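Putative DNA-binding protein (Salmonella choleraesuis, PDB 2HX0) is of unproven function but, as a trimeric PPC-domain protein, binds magnesium and is thought to bind DNA. Local coordinates at residues T75-L81 against H93-P99; D58-R62 against G106-C112; C52-D58 against T113-E119; L44-A50 against L120-L125. The protein carries 2 engineered substitutions. All blocks are in the same frame, centred on the assembly; numbering follows the deposited sequence.

Contact 1 of 4, residues T75-L81 against H93-P99; sequences TFEVISL and HLAVSDP. With MG (magnesium ion), chain B.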
loop_
_atom_site.group_PDB
_atom_site.type_symbol
_atom_site.label_atom_id
_atom_site.label_comp_id
_atom_site.label_asym_id
_atom_site.label_seq_id
_atom_site.Cartn_x
_atom_site.Cartn_y
_atom_site.Cartn_z
ATOM N N THR A 75 16.187 -14.891 -3.139
ATOM C CA THR A 75 14.959 -15.226 -2.442
ATOM C C THR A 75 14.436 -13.935 -1.835
ATOM O O THR A 75 14.979 -13.443 -0.847
ATOM C CB THR A 75 15.233 -16.247 -1.322
ATOM O OG1 THR A 75 15.859 -17.410 -1.881
ATOM C CG2 THR A 75 13.943 -16.654 -0.644
ATOM N N PHE A 76 13.384 -13.386 -2.431
ATOM C CA PHE A 76 12.817 -12.138 -1.950
ATOM C C PHE A 76 11.332 -12.205 -1.641
ATOM O O PHE A 76 10.593 -13.003 -2.217
ATOM C CB PHE A 76 13.013 -11.028 -2.983
ATOM C CG PHE A 76 14.443 -10.761 -3.344
ATOM C CD1 PHE A 76 15.059 -11.455 -4.385
ATOM C CD2 PHE A 76 15.167 -9.784 -2.667
ATOM C CE1 PHE A 76 16.383 -11.173 -4.750
ATOM C CE2 PHE A 76 16.481 -9.494 -3.018
ATOM C CZ PHE A 76 17.093 -10.191 -4.066
ATOM N N GLU A 77 10.905 -11.346 -0.725
ATOM C CA GLU A 77 9.497 -11.242 -0.378
ATOM C C GLU A 77 9.052 -9.907 -0.940
ATOM O O GLU A 77 9.796 -8.924 -0.877
ATOM C CB GLU A 77 9.293 -11.229 1.138
ATOM C CG GLU A 77 9.620 -12.538 1.823
ATOM C CD GLU A 77 8.701 -13.656 1.392
ATOM O OE1 GLU A 77 7.486 -13.564 1.661
ATOM O OE2 GLU A 77 9.188 -14.630 0.779
ATOM N N VAL A 78 7.857 -9.869 -1.513
ATOM C CA VAL A 78 7.341 -8.613 -2.036
ATOM C C VAL A 78 6.685 -7.906 -0.859
ATOM O O VAL A 78 5.713 -8.403 -0.286
ATOM C CB VAL A 78 6.302 -8.837 -3.142
ATOM C CG1 VAL A 78 5.652 -7.512 -3.511
ATOM C CG2 VAL A 78 6.973 -9.448 -4.359
ATOM N N ILE A 79 7.223 -6.750 -0.491
ATOM C CA ILE A 79 6.689 -5.998 0.637
ATOM C C ILE A 79 5.616 -5.035 0.163
ATOM O O ILE A 79 4.595 -4.844 0.826
ATOM C CB ILE A 79 7.814 -5.235 1.363
ATOM C CG1 ILE A 79 8.784 -6.242 1.992
ATOM C CG2 ILE A 79 7.233 -4.323 2.438
ATOM C CD1 ILE A 79 9.725 -5.788 3.054
ATOM N N SER A 80 5.850 -4.432 -0.992
ATOM C CA SER A 80 4.870 -3.526 -1.561
ATOM C C SER A 80 5.092 -3.357 -3.050
ATOM O O SER A 80 6.224 -3.336 -3.534
ATOM C CB SER A 80 4.916 -2.162 -0.872
ATOM O OG SER A 80 6.145 -1.507 -1.102
ATOM N N LEU A 81 3.985 -3.272 -3.771
ATOM C CA LEU A 81 3.991 -3.069 -5.208
ATOM C C LEU A 81 2.906 -2.025 -5.371
ATOM O O LEU A 81 1.729 -2.301 -5.145
ATOM C CB LEU A 81 3.609 -4.355 -5.944
ATOM C CG LEU A 81 3.382 -4.160 -7.444
ATOM C CD1 LEU A 81 4.667 -3.690 -8.095
ATOM C CD2 LEU A 81 2.908 -5.466 -8.061
ATOM N N HIS A 93 6.160 0.883 -8.671
ATOM C CA HIS A 93 7.346 0.854 -7.823
ATOM C C HIS A 93 7.269 -0.397 -6.965
ATOM O O HIS A 93 6.188 -0.801 -6.538
ATOM C CB HIS A 93 7.419 2.109 -6.952
ATOM C CG HIS A 93 7.835 3.332 -7.708
ATOM N ND1 HIS A 93 7.974 4.567 -7.114
ATOM C CD2 HIS A 93 8.164 3.503 -9.011
ATOM C CE1 HIS A 93 8.372 5.448 -8.015
ATOM N NE2 HIS A 93 8.495 4.828 -9.175
ATOM N N LEU A 94 8.421 -1.007 -6.719
ATOM C CA LEU A 94 8.484 -2.247 -5.959
ATOM C C LEU A 94 9.473 -2.202 -4.808
ATOM O O LEU A 94 10.543 -1.605 -4.924
ATOM C CB LEU A 94 8.870 -3.388 -6.905
ATOM C CG LEU A 94 9.230 -4.766 -6.334
ATOM C CD1 LEU A 94 7.995 -5.452 -5.771
ATOM C CD2 LEU A 94 9.843 -5.619 -7.440
ATOM N N ALA A 95 9.100 -2.835 -3.697
ATOM C CA ALA A 95 9.965 -2.935 -2.524
ATOM C C ALA A 95 10.007 -4.417 -2.152
ATOM O O ALA A 95 8.964 -5.051 -1.987
ATOM C CB ALA A 95 9.401 -2.113 -1.362
ATOM N N VAL A 96 11.212 -4.974 -2.050
ATOM C CA VAL A 96 11.371 -6.380 -1.692
ATOM C C VAL A 96 12.277 -6.510 -0.471
ATOM O O VAL A 96 13.096 -5.629 -0.205
ATOM C CB VAL A 96 12.005 -7.205 -2.846
ATOM C CG1 VAL A 96 11.066 -7.250 -4.041
ATOM C CG2 VAL A 96 13.345 -6.605 -3.240
ATOM N N SER A 97 12.112 -7.597 0.278
ATOM C CA SER A 97 12.943 -7.852 1.454
ATOM C C SER A 97 13.699 -9.159 1.239
ATOM O O SER A 97 13.212 -10.059 0.551
ATOM C CB SER A 97 12.083 -7.938 2.720
ATOM O OG SER A 97 11.135 -8.992 2.639
ATOM N N ASP A 98 14.892 -9.266 1.818
ATOM C CA ASP A 98 15.689 -10.479 1.648
ATOM C C ASP A 98 15.713 -11.353 2.908
ATOM O O ASP A 98 15.064 -11.032 3.901
ATOM C CB ASP A 98 17.114 -10.122 1.201
ATOM C CG ASP A 98 17.915 -9.402 2.269
ATOM O OD1 ASP A 98 17.559 -9.472 3.463
ATOM O OD2 ASP A 98 18.928 -8.775 1.898
ATOM N N PRO A 99 16.463 -12.472 2.883
ATOM C CA PRO A 99 16.561 -13.389 4.028
ATOM C C PRO A 99 17.022 -12.780 5.355
ATOM O O PRO A 99 16.960 -13.442 6.392
ATOM C CB PRO A 99 17.525 -14.462 3.525
ATOM C CG PRO A 99 17.238 -14.495 2.058
ATOM C CD PRO A 99 17.168 -13.032 1.716
HETATM MG MG MG B . 8.843 5.696 -11.162
HETATM O O HOH W 1 5.754 -0.038 -3.610
HETATM O O HOH W 2 8.927 8.112 -10.470
#
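A classic beta bulge interrupts the hairpin of strands 75-86 and 89-97, whose second strand carries two histidines of the magnesium site. Glu77 and Ser97 form a hydrogen-bonded pair, Glu77 N to Ser97 O and Ser97 N to Glu77 O, both 2.9 Å. Past the non-hydrogen-bonded pair Val78-Val96, Ile79 and Ser80 both face Ala95: Ile79 N donates to Ala95 O at 2.9 Å, Ser80 N weakly to the same oxygen at 3.3 Å, and Ala95 N donates to Ser80 O at 2.9 Å. The helical-range backbone of Ile79 absorbs the extra residue. Val78 and Leu94 suit the apolar face, Val78 CG1 meeting Leu94 CD1 at 3.9 Å. Small Ala95 sits beside Ser80 on the same face, and Ser80 OG shares a water with His93 O. His93 NE2 binds magnesium at 2.2 Å, with His91 and His107, while its ND1 donates to Val78 O of the third subunit. Within the sheet the hairpin lies between strands 47-56 and 103-108, and Glu77 forms a salt bridge with Arg115.

Contact 2 of 4, residues D58-R62 against G106-C112; sequences DVALR and GHMMPGC. With MG (magnesium ion), chain B.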
loop_
_atom_site.group_PDB
_atom_site.type_symbol
_atom_site.label_atom_id
_atom_site.label_comp_id
_atom_site.label_asym_id
_atom_site.label_seq_id
_atom_site.Cartn_x
_atom_site.Cartn_y
_atom_site.Cartn_z
ATOM N N ASP A 58 13.640 -13.615 -9.345
ATOM C CA ASP A 58 14.379 -12.618 -10.104
ATOM C C ASP A 58 13.721 -11.271 -9.843
ATOM O O ASP A 58 12.497 -11.174 -9.778
ATOM C CB ASP A 58 14.336 -12.920 -11.604
ATOM C CG ASP A 58 14.940 -14.266 -11.945
ATOM O OD1 ASP A 58 16.055 -14.553 -11.462
ATOM O OD2 ASP A 58 14.304 -15.034 -12.696
ATOM N N VAL A 59 14.536 -10.236 -9.692
ATOM C CA VAL A 59 14.017 -8.900 -9.444
ATOM C C VAL A 59 14.694 -7.901 -10.373
ATOM O O VAL A 59 15.916 -7.913 -10.524
ATOM C CB VAL A 59 14.258 -8.471 -7.981
ATOM C CG1 VAL A 59 13.683 -7.083 -7.748
ATOM C CG2 VAL A 59 13.626 -9.476 -7.033
ATOM N N ALA A 60 13.891 -7.048 -10.997
ATOM C CA ALA A 60 14.389 -6.035 -11.914
ATOM C C ALA A 60 13.922 -4.676 -11.412
ATOM O O ALA A 60 12.724 -4.390 -11.392
ATOM C CB ALA A 60 13.854 -6.295 -13.321
ATOM N N LEU A 61 14.874 -3.844 -11.000
ATOM C CA LEU A 61 14.557 -2.522 -10.482
ATOM C C LEU A 61 15.433 -1.438 -11.082
ATOM O O LEU A 61 16.607 -1.661 -11.367
ATOM C CB LEU A 61 14.747 -2.492 -8.963
ATOM C CG LEU A 61 13.809 -3.333 -8.101
ATOM C CD1 LEU A 61 14.289 -3.313 -6.657
ATOM C CD2 LEU A 61 12.396 -2.779 -8.209
ATOM N N ARG A 62 14.852 -0.260 -11.273
ATOM C CA ARG A 62 15.601 0.880 -11.773
ATOM C C ARG A 62 15.629 1.821 -10.574
ATOM O O ARG A 62 14.595 2.357 -10.175
ATOM C CB ARG A 62 14.880 1.539 -12.951
ATOM C CG ARG A 62 15.700 2.616 -13.642
ATOM C CD ARG A 62 14.932 3.236 -14.801
ATOM N NE ARG A 62 13.782 4.001 -14.333
ATOM C CZ ARG A 62 12.901 4.597 -15.131
ATOM N NH1 ARG A 62 13.031 4.518 -16.449
ATOM N NH2 ARG A 62 11.888 5.276 -14.610
ATOM N N GLY A 106 12.637 0.498 -5.763
ATOM C CA GLY A 106 12.886 1.261 -6.968
ATOM C C GLY A 106 11.741 1.164 -7.953
ATOM O O GLY A 106 10.671 0.645 -7.634
ATOM N N HIS A 107 11.976 1.682 -9.151
ATOM C CA HIS A 107 11.002 1.663 -10.232
ATOM C C HIS A 107 11.014 0.231 -10.767
ATOM O O HIS A 107 12.068 -0.278 -11.152
ATOM C CB HIS A 107 11.453 2.657 -11.311
ATOM C CG HIS A 107 10.494 2.817 -12.449
ATOM N ND1 HIS A 107 9.282 3.461 -12.321
ATOM C CD2 HIS A 107 10.591 2.453 -13.749
ATOM C CE1 HIS A 107 8.675 3.488 -13.496
ATOM N NE2 HIS A 107 9.448 2.883 -14.379
HETATM N N MSE A 108 9.861 -0.431 -10.776
HETATM C CA MSE A 108 9.802 -1.803 -11.255
HETATM C C MSE A 108 9.969 -1.889 -12.767
HETATM O O MSE A 108 9.367 -1.121 -13.516
HETATM C CB MSE A 108 8.483 -2.460 -10.843
HETATM C CG MSE A 108 8.416 -3.934 -11.181
HETATM SE SE MSE A 108 6.904 -4.789 -10.347
HETATM C CE MSE A 108 5.675 -4.769 -11.831
HETATM N N MSE A 109 10.800 -2.830 -13.202
HETATM C CA MSE A 109 11.065 -3.043 -14.620
HETATM C C MSE A 109 10.710 -4.476 -14.999
HETATM O O MSE A 109 10.509 -5.323 -14.132
HETATM C CB MSE A 109 12.552 -2.823 -14.921
HETATM C CG MSE A 109 13.081 -1.439 -14.605
HETATM SE SE MSE A 109 12.284 -0.088 -15.718
HETATM C CE MSE A 109 13.059 -0.585 -17.408
ATOM N N PRO A 110 10.616 -4.763 -16.305
ATOM C CA PRO A 110 10.291 -6.132 -16.711
ATOM C C PRO A 110 11.428 -7.057 -16.272
ATOM O O PRO A 110 12.600 -6.688 -16.350
ATOM C CB PRO A 110 10.191 -6.024 -18.230
ATOM C CG PRO A 110 9.705 -4.628 -18.435
ATOM C CD PRO A 110 10.550 -3.845 -17.456
ATOM N N GLY A 111 11.085 -8.248 -15.797
ATOM C CA GLY A 111 12.108 -9.178 -15.359
ATOM C C GLY A 111 11.918 -9.735 -13.959
ATOM O O GLY A 111 12.711 -10.563 -13.510
ATOM N N CYS A 112 10.887 -9.281 -13.255
ATOM C CA CYS A 112 10.619 -9.787 -11.910
ATOM C C CYS A 112 9.850 -11.091 -12.073
ATOM O O CYS A 112 8.794 -11.114 -12.703
ATOM C CB CYS A 112 9.774 -8.785 -11.124
ATOM S SG CYS A 112 10.609 -7.227 -10.817
HETATM MG MG MG B . 8.843 5.696 -11.162
HETATM O O HOH W 2 8.927 8.112 -10.470
#
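This is an antiparallel strand pairing, near one end of the main sheet, with two regular bridges. Arg62 and His107 form the hydrogen-bonded pair: Arg62 N to His107 O is 2.8 Å and His107 N to Arg62 O is 2.9 Å. Leu61 and Met108, a selenomethionine here, follow as a non-hydrogen-bonded pair on the opposite, apolar face. Beyond them Met109 N still reaches Ala60 O at 3.1 Å, but Ala60 N turns to a side chain, donating to Cys112 SG at 3.3 Å. A cysteine sulfur thus replaces a carbonyl where the chain bends. Gly111, at phi 128°, adopts a backbone that a side chain would obstruct, and its missing CB avoids Ala60 CB. The guanidinium of Arg62 lies flat on the His107 ring, centres 4.0 Å apart and planes at 14°, a nearly parallel stack. His107 ND1 binds magnesium at 2.6 Å, completing with His91 and His93 the three-histidine metal site seen in this protein.

Contact 3 of 4, residues C52-D58 against T113-E119; sequences CTGSLTD and TVRTTLE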
loop_
_atom_site.group_PDB
_atom_site.type_symbol
_atom_site.label_atom_id
_atom_site.label_comp_id
_atom_site.label_asym_id
_atom_site.label_seq_id
_atom_site.Cartn_x
_atom_site.Cartn_y
_atom_site.Cartn_z
ATOM N N CYS A 52 -1.018 -6.071 -2.564
ATOM C CA CYS A 52 -0.128 -7.069 -3.147
ATOM C C CYS A 52 0.805 -7.707 -2.134
ATOM O O CYS A 52 1.381 -7.030 -1.279
ATOM C CB CYS A 52 0.710 -6.442 -4.271
ATOM S SG CYS A 52 1.868 -7.583 -5.092
ATOM N N THR A 53 0.937 -9.023 -2.232
ATOM C CA THR A 53 1.832 -9.761 -1.356
ATOM C C THR A 53 2.332 -10.960 -2.142
ATOM O O THR A 53 1.637 -11.461 -3.019
ATOM C CB THR A 53 1.121 -10.242 -0.082
ATOM O OG1 THR A 53 2.080 -10.858 0.786
ATOM C CG2 THR A 53 0.032 -11.244 -0.412
ATOM N N GLY A 54 3.540 -11.414 -1.837
ATOM C CA GLY A 54 4.075 -12.551 -2.557
ATOM C C GLY A 54 5.573 -12.684 -2.427
ATOM O O GLY A 54 6.185 -12.099 -1.539
ATOM N N SER A 55 6.163 -13.444 -3.343
ATOM C CA SER A 55 7.595 -13.697 -3.333
ATOM C C SER A 55 8.161 -13.695 -4.745
ATOM O O SER A 55 7.462 -14.012 -5.705
ATOM C CB SER A 55 7.859 -15.051 -2.670
ATOM O OG SER A 55 7.085 -16.068 -3.280
ATOM N N LEU A 56 9.435 -13.339 -4.862
ATOM C CA LEU A 56 10.097 -13.299 -6.159
ATOM C C LEU A 56 11.449 -13.990 -6.115
ATOM O O LEU A 56 12.056 -14.131 -5.052
ATOM C CB LEU A 56 10.314 -11.854 -6.608
ATOM C CG LEU A 56 9.095 -10.947 -6.769
ATOM C CD1 LEU A 56 9.560 -9.534 -7.059
ATOM C CD2 LEU A 56 8.199 -11.458 -7.894
ATOM N N THR A 57 11.904 -14.413 -7.289
ATOM C CA THR A 57 13.197 -15.060 -7.447
ATOM C C THR A 57 14.084 -14.054 -8.173
ATOM O O THR A 57 15.148 -13.674 -7.681
ATOM C CB THR A 57 13.072 -16.347 -8.275
ATOM O OG1 THR A 57 12.297 -17.304 -7.545
ATOM C CG2 THR A 57 14.448 -16.932 -8.570
ATOM N N ASP A 58 13.640 -13.615 -9.345
ATOM C CA ASP A 58 14.379 -12.618 -10.104
ATOM C C ASP A 58 13.721 -11.271 -9.843
ATOM O O ASP A 58 12.497 -11.174 -9.778
ATOM C CB ASP A 58 14.336 -12.920 -11.604
ATOM C CG ASP A 58 14.940 -14.266 -11.945
ATOM O OD1 ASP A 58 16.055 -14.553 -11.462
ATOM O OD2 ASP A 58 14.304 -15.034 -12.696
ATOM N N THR A 113 10.373 -12.176 -11.514
ATOM C CA THR A 113 9.702 -13.467 -11.643
ATOM C C THR A 113 9.191 -13.998 -10.309
ATOM O O THR A 113 9.874 -13.922 -9.291
ATOM C CB THR A 113 10.631 -14.520 -12.284
ATOM O OG1 THR A 113 11.784 -14.718 -11.460
ATOM C CG2 THR A 113 11.077 -14.055 -13.664
ATOM N N VAL A 114 7.974 -14.534 -10.331
ATOM C CA VAL A 114 7.334 -15.081 -9.139
ATOM C C VAL A 114 8.059 -16.313 -8.603
ATOM O O VAL A 114 8.460 -17.198 -9.365
ATOM C CB VAL A 114 5.864 -15.452 -9.446
ATOM C CG1 VAL A 114 5.190 -16.044 -8.215
ATOM C CG2 VAL A 114 5.117 -14.215 -9.908
ATOM N N ARG A 115 8.223 -16.374 -7.285
ATOM C CA ARG A 115 8.888 -17.511 -6.664
ATOM C C ARG A 115 7.846 -18.566 -6.305
ATOM O O ARG A 115 7.818 -19.641 -6.901
ATOM C CB ARG A 115 9.659 -17.060 -5.418
ATOM C CG ARG A 115 10.528 -18.145 -4.793
ATOM C CD ARG A 115 11.735 -17.535 -4.095
ATOM N NE ARG A 115 11.365 -16.596 -3.039
ATOM C CZ ARG A 115 10.887 -16.954 -1.851
ATOM N NH1 ARG A 115 10.721 -18.239 -1.559
ATOM N NH2 ARG A 115 10.575 -16.028 -0.952
ATOM N N THR A 116 6.982 -18.254 -5.343
ATOM C CA THR A 116 5.938 -19.191 -4.946
ATOM C C THR A 116 4.555 -18.650 -5.289
ATOM O O THR A 116 3.651 -19.419 -5.614
ATOM C CB THR A 116 5.975 -19.503 -3.429
ATOM O OG1 THR A 116 5.720 -18.310 -2.680
ATOM C CG2 THR A 116 7.328 -20.075 -3.036
ATOM N N THR A 117 4.389 -17.332 -5.240
ATOM C CA THR A 117 3.087 -16.745 -5.529
ATOM C C THR A 117 3.136 -15.221 -5.532
ATOM O O THR A 117 4.075 -14.614 -5.026
ATOM C CB THR A 117 2.050 -17.165 -4.444
ATOM O OG1 THR A 117 0.725 -16.835 -4.874
ATOM C CG2 THR A 117 2.319 -16.417 -3.139
ATOM N N LEU A 118 2.125 -14.608 -6.132
ATOM C CA LEU A 118 1.988 -13.157 -6.102
ATOM C C LEU A 118 0.486 -12.932 -6.057
ATOM O O LEU A 118 -0.224 -13.223 -7.016
ATOM C CB LEU A 118 2.595 -12.466 -7.324
ATOM C CG LEU A 118 2.687 -10.957 -7.034
ATOM C CD1 LEU A 118 3.765 -10.714 -5.976
ATOM C CD2 LEU A 118 3.008 -10.182 -8.300
ATOM N N GLU A 119 0.001 -12.447 -4.917
ATOM C CA GLU A 119 -1.422 -12.194 -4.722
ATOM C C GLU A 119 -1.669 -10.718 -4.952
ATOM O O GLU A 119 -0.992 -9.878 -4.372
ATOM C CB GLU A 119 -1.821 -12.585 -3.303
ATOM C CG GLU A 119 -1.734 -14.087 -3.047
ATOM C CD GLU A 119 -1.903 -14.452 -1.584
ATOM O OE1 GLU A 119 -2.690 -13.780 -0.883
ATOM O OE2 GLU A 119 -1.260 -15.426 -1.135
#
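Side chains close the gaps where strands 47-56 and 113-124 lose their register. Thr53 and Glu119 pair normally, Glu119 N to Thr53 O at 2.7 Å, and beside them glycine suits position 54, since a CB would clash with Thr117 O and Leu118 CD1. A bulge at Arg115 and Thr116 shifts the register by two. Ser55, chi1 p, points its OG at Thr116 OG1, 2.7 Å away, so two short hydroxyls bond across the bulge. Arg115 is extended at chi1 and chi2 (both t), then bends at chi3 (p), bringing one guanidinium face over Ser55 CB and NE to Leu56 O at 3.3 Å; its NH2 makes a salt bridge with Glu77. Thr113 OG1 (chi1 p) accepts from Asp58 N at 3.0 Å and donates to Asp58 OD2 at 2.8 Å, fastening the corner. Leu56 and Leu118 pack on Val31 of helix 31-42, strands 15-25 and 75-86 flank the pair, and Glu119 hydrogen-bonds Thr84 and forms a salt bridge with Arg132, both of the second subunit.

Contact 4 of 4, residues L44-A50 against L120-L125; sequences LRAAWIA and LVIGEL. Engineered in segment 44-50: Arg45 (natural residue His).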
loop_
_atom_site.group_PDB
_atom_site.type_symbol
_atom_site.label_atom_id
_atom_site.label_comp_id
_atom_site.label_asym_id
_atom_site.label_seq_id
_atom_site.Cartn_x
_atom_site.Cartn_y
_atom_site.Cartn_z
ATOM N N LEU A 44 -8.768 -2.774 -18.966
ATOM C CA LEU A 44 -8.717 -1.788 -17.892
ATOM C C LEU A 44 -8.134 -0.476 -18.419
ATOM O O LEU A 44 -7.082 -0.469 -19.060
ATOM C CB LEU A 44 -7.873 -2.326 -16.734
ATOM C CG LEU A 44 -8.336 -3.675 -16.167
ATOM C CD1 LEU A 44 -7.477 -4.044 -14.959
ATOM C CD2 LEU A 44 -9.810 -3.603 -15.782
ATOM N N ARG A 45 -8.814 0.631 -18.131
ATOM C CA ARG A 45 -8.377 1.942 -18.602
ATOM C C ARG A 45 -7.878 2.894 -17.516
ATOM O O ARG A 45 -7.307 3.934 -17.828
ATOM C CB ARG A 45 -9.510 2.645 -19.365
ATOM C CG ARG A 45 -10.095 1.863 -20.538
ATOM C CD ARG A 45 -9.047 1.521 -21.578
ATOM N NE ARG A 45 -8.424 2.701 -22.170
ATOM C CZ ARG A 45 -9.038 3.552 -22.987
ATOM N NH1 ARG A 45 -8.377 4.597 -23.469
ATOM N NH2 ARG A 45 -10.307 3.361 -23.325
ATOM N N ALA A 46 -8.092 2.552 -16.251
ATOM C CA ALA A 46 -7.651 3.413 -15.152
ATOM C C ALA A 46 -7.536 2.573 -13.889
ATOM O O ALA A 46 -8.387 2.642 -13.004
ATOM C CB ALA A 46 -8.649 4.537 -14.942
ATOM N N ALA A 47 -6.464 1.796 -13.799
ATOM C CA ALA A 47 -6.284 0.903 -12.671
ATOM C C ALA A 47 -5.096 1.239 -11.787
ATOM O O ALA A 47 -4.243 2.046 -12.148
ATOM C CB ALA A 47 -6.161 -0.541 -13.185
ATOM N N TRP A 48 -5.063 0.624 -10.611
ATOM C CA TRP A 48 -3.962 0.823 -9.676
ATOM C C TRP A 48 -3.859 -0.428 -8.817
ATOM O O TRP A 48 -4.814 -1.198 -8.716
ATOM C CB TRP A 48 -4.208 2.080 -8.815
ATOM C CG TRP A 48 -4.986 1.888 -7.531
ATOM C CD1 TRP A 48 -4.472 1.727 -6.275
ATOM C CD2 TRP A 48 -6.410 1.895 -7.382
ATOM N NE1 TRP A 48 -5.487 1.637 -5.353
ATOM C CE2 TRP A 48 -6.688 1.737 -6.006
ATOM C CE3 TRP A 48 -7.479 2.020 -8.279
ATOM C CZ2 TRP A 48 -7.995 1.703 -5.504
ATOM C CZ3 TRP A 48 -8.778 1.984 -7.781
ATOM C CH2 TRP A 48 -9.023 1.827 -6.402
ATOM N N ILE A 49 -2.691 -0.653 -8.230
ATOM C CA ILE A 49 -2.509 -1.821 -7.378
ATOM C C ILE A 49 -3.032 -1.459 -5.995
ATOM O O ILE A 49 -2.452 -0.620 -5.304
ATOM C CB ILE A 49 -1.027 -2.210 -7.256
ATOM C CG1 ILE A 49 -0.395 -2.318 -8.646
ATOM C CG2 ILE A 49 -0.915 -3.536 -6.513
ATOM C CD1 ILE A 49 -0.993 -3.363 -9.631
ATOM N N ALA A 50 -4.138 -2.085 -5.602
ATOM C CA ALA A 50 -4.750 -1.805 -4.307
ATOM C C ALA A 50 -4.196 -2.672 -3.184
ATOM O O ALA A 50 -4.345 -2.341 -2.010
ATOM C CB ALA A 50 -6.271 -1.974 -4.399
ATOM N N LEU A 120 -2.648 -10.411 -5.793
ATOM C CA LEU A 120 -2.940 -9.029 -6.125
ATOM C C LEU A 120 -4.406 -8.656 -6.079
ATOM O O LEU A 120 -5.272 -9.452 -6.427
ATOM C CB LEU A 120 -2.456 -8.728 -7.548
ATOM C CG LEU A 120 -0.976 -8.766 -7.911
ATOM C CD1 LEU A 120 -0.814 -9.300 -9.324
ATOM C CD2 LEU A 120 -0.393 -7.366 -7.791
ATOM N N VAL A 121 -4.674 -7.434 -5.631
ATOM C CA VAL A 121 -6.024 -6.896 -5.662
ATOM C C VAL A 121 -5.828 -5.640 -6.503
ATOM O O VAL A 121 -5.093 -4.729 -6.113
ATOM C CB VAL A 121 -6.565 -6.513 -4.281
ATOM C CG1 VAL A 121 -7.925 -5.828 -4.446
ATOM C CG2 VAL A 121 -6.728 -7.751 -3.436
ATOM N N ILE A 122 -6.448 -5.620 -7.675
ATOM C CA ILE A 122 -6.318 -4.490 -8.580
ATOM C C ILE A 122 -7.616 -3.705 -8.669
ATOM O O ILE A 122 -8.683 -4.279 -8.859
ATOM C CB ILE A 122 -5.922 -4.977 -9.989
ATOM C CG1 ILE A 122 -4.551 -5.665 -9.924
ATOM C CG2 ILE A 122 -5.912 -3.804 -10.968
ATOM C CD1 ILE A 122 -4.490 -6.960 -9.184
ATOM N N GLY A 123 -7.519 -2.389 -8.513
ATOM C CA GLY A 123 -8.700 -1.551 -8.609
ATOM C C GLY A 123 -8.778 -0.907 -9.980
ATOM O O GLY A 123 -7.751 -0.588 -10.574
ATOM N N GLU A 124 -9.995 -0.749 -10.490
ATOM C CA GLU A 124 -10.242 -0.113 -11.786
ATOM C C GLU A 124 -11.264 0.991 -11.525
ATOM O O GLU A 124 -12.234 0.784 -10.795
ATOM C CB GLU A 124 -10.808 -1.124 -12.793
ATOM C CG GLU A 124 -11.509 -0.496 -14.013
ATOM C CD GLU A 124 -10.555 0.079 -15.055
ATOM O OE1 GLU A 124 -9.376 0.328 -14.735
ATOM O OE2 GLU A 124 -10.993 0.293 -16.206
ATOM N N LEU A 125 -11.039 2.163 -12.111
ATOM C CA LEU A 125 -11.941 3.304 -11.929
ATOM C C LEU A 125 -12.735 3.486 -13.224
ATOM O O LEU A 125 -12.295 4.180 -14.139
ATOM C CB LEU A 125 -11.111 4.552 -11.617
ATOM C CG LEU A 125 -10.196 4.373 -10.400
ATOM C CD1 LEU A 125 -9.114 5.444 -10.385
ATOM C CD2 LEU A 125 -11.032 4.413 -9.132
#
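Strands 47-50 and 120-124 run antiparallel, 4.6 Å apart at closest approach with 146° between their directions, as neighbours in the central antiparallel sheet of the PPC domain. Trp48 and Gly123 form the hydrogen-bonded pair, Trp48 N to Gly123 O at 2.9 Å and Gly123 N to Trp48 O at 3.0 Å. Leu125 N to Ala46 O (2.8 Å) and Ala50 N to Val121 O (2.9 Å) extend the ladder in both directions. Ala47, Ile49, Ile122 and Glu124 point to one face. There Ile49 CD1 meets Ile122 CG1 at 4.2 Å and Ala47 CB meets Ile122 CG2 at 4.0 Å, branched aliphatics filling the space beside a small alanine. On the other face the Trp48 indole lies across Gly123, which must lack a side chain because a CB would strike the ring; Leu125 CD2 approaches Trp48 CZ3 at 3.6 Å. Trp48 NE1 donates to Ala50 O of the third subunit, so this face belongs to the trimer interface. Before the strand begins, the Glu124 carboxylate takes the backbone amides of the turn, also forming a salt bridge with Arg148: engineered Arg45 gives its N to Glu124 OE2 at 2.9 Å, and Ala46 N reaches Glu124 OE1 at 3.0 Å.

All four contacts pair strands of one antiparallel sheet. Contacts 3 and 4 are successive parts of the same pair, strands 47-56 and 113-124, with centres about 19 Å apart; contact 1 joins the next two strands, and contact 2 ties 103-108 to 59-62. Along the chain the loops are concentric: contact 4 encloses contact 3, which encloses contact 2, which encloses contact 1. Contacts 1 and 2, centres about 11 Å apart, meet at the magnesium through His93 and His107. Contacts 1 and 3, about 9 Å apart, are joined by the Glu77 to Arg115 salt bridge. Contacts 1, 3 and 4 also touch other subunits, so the sheet carries both metal site and trimer interface.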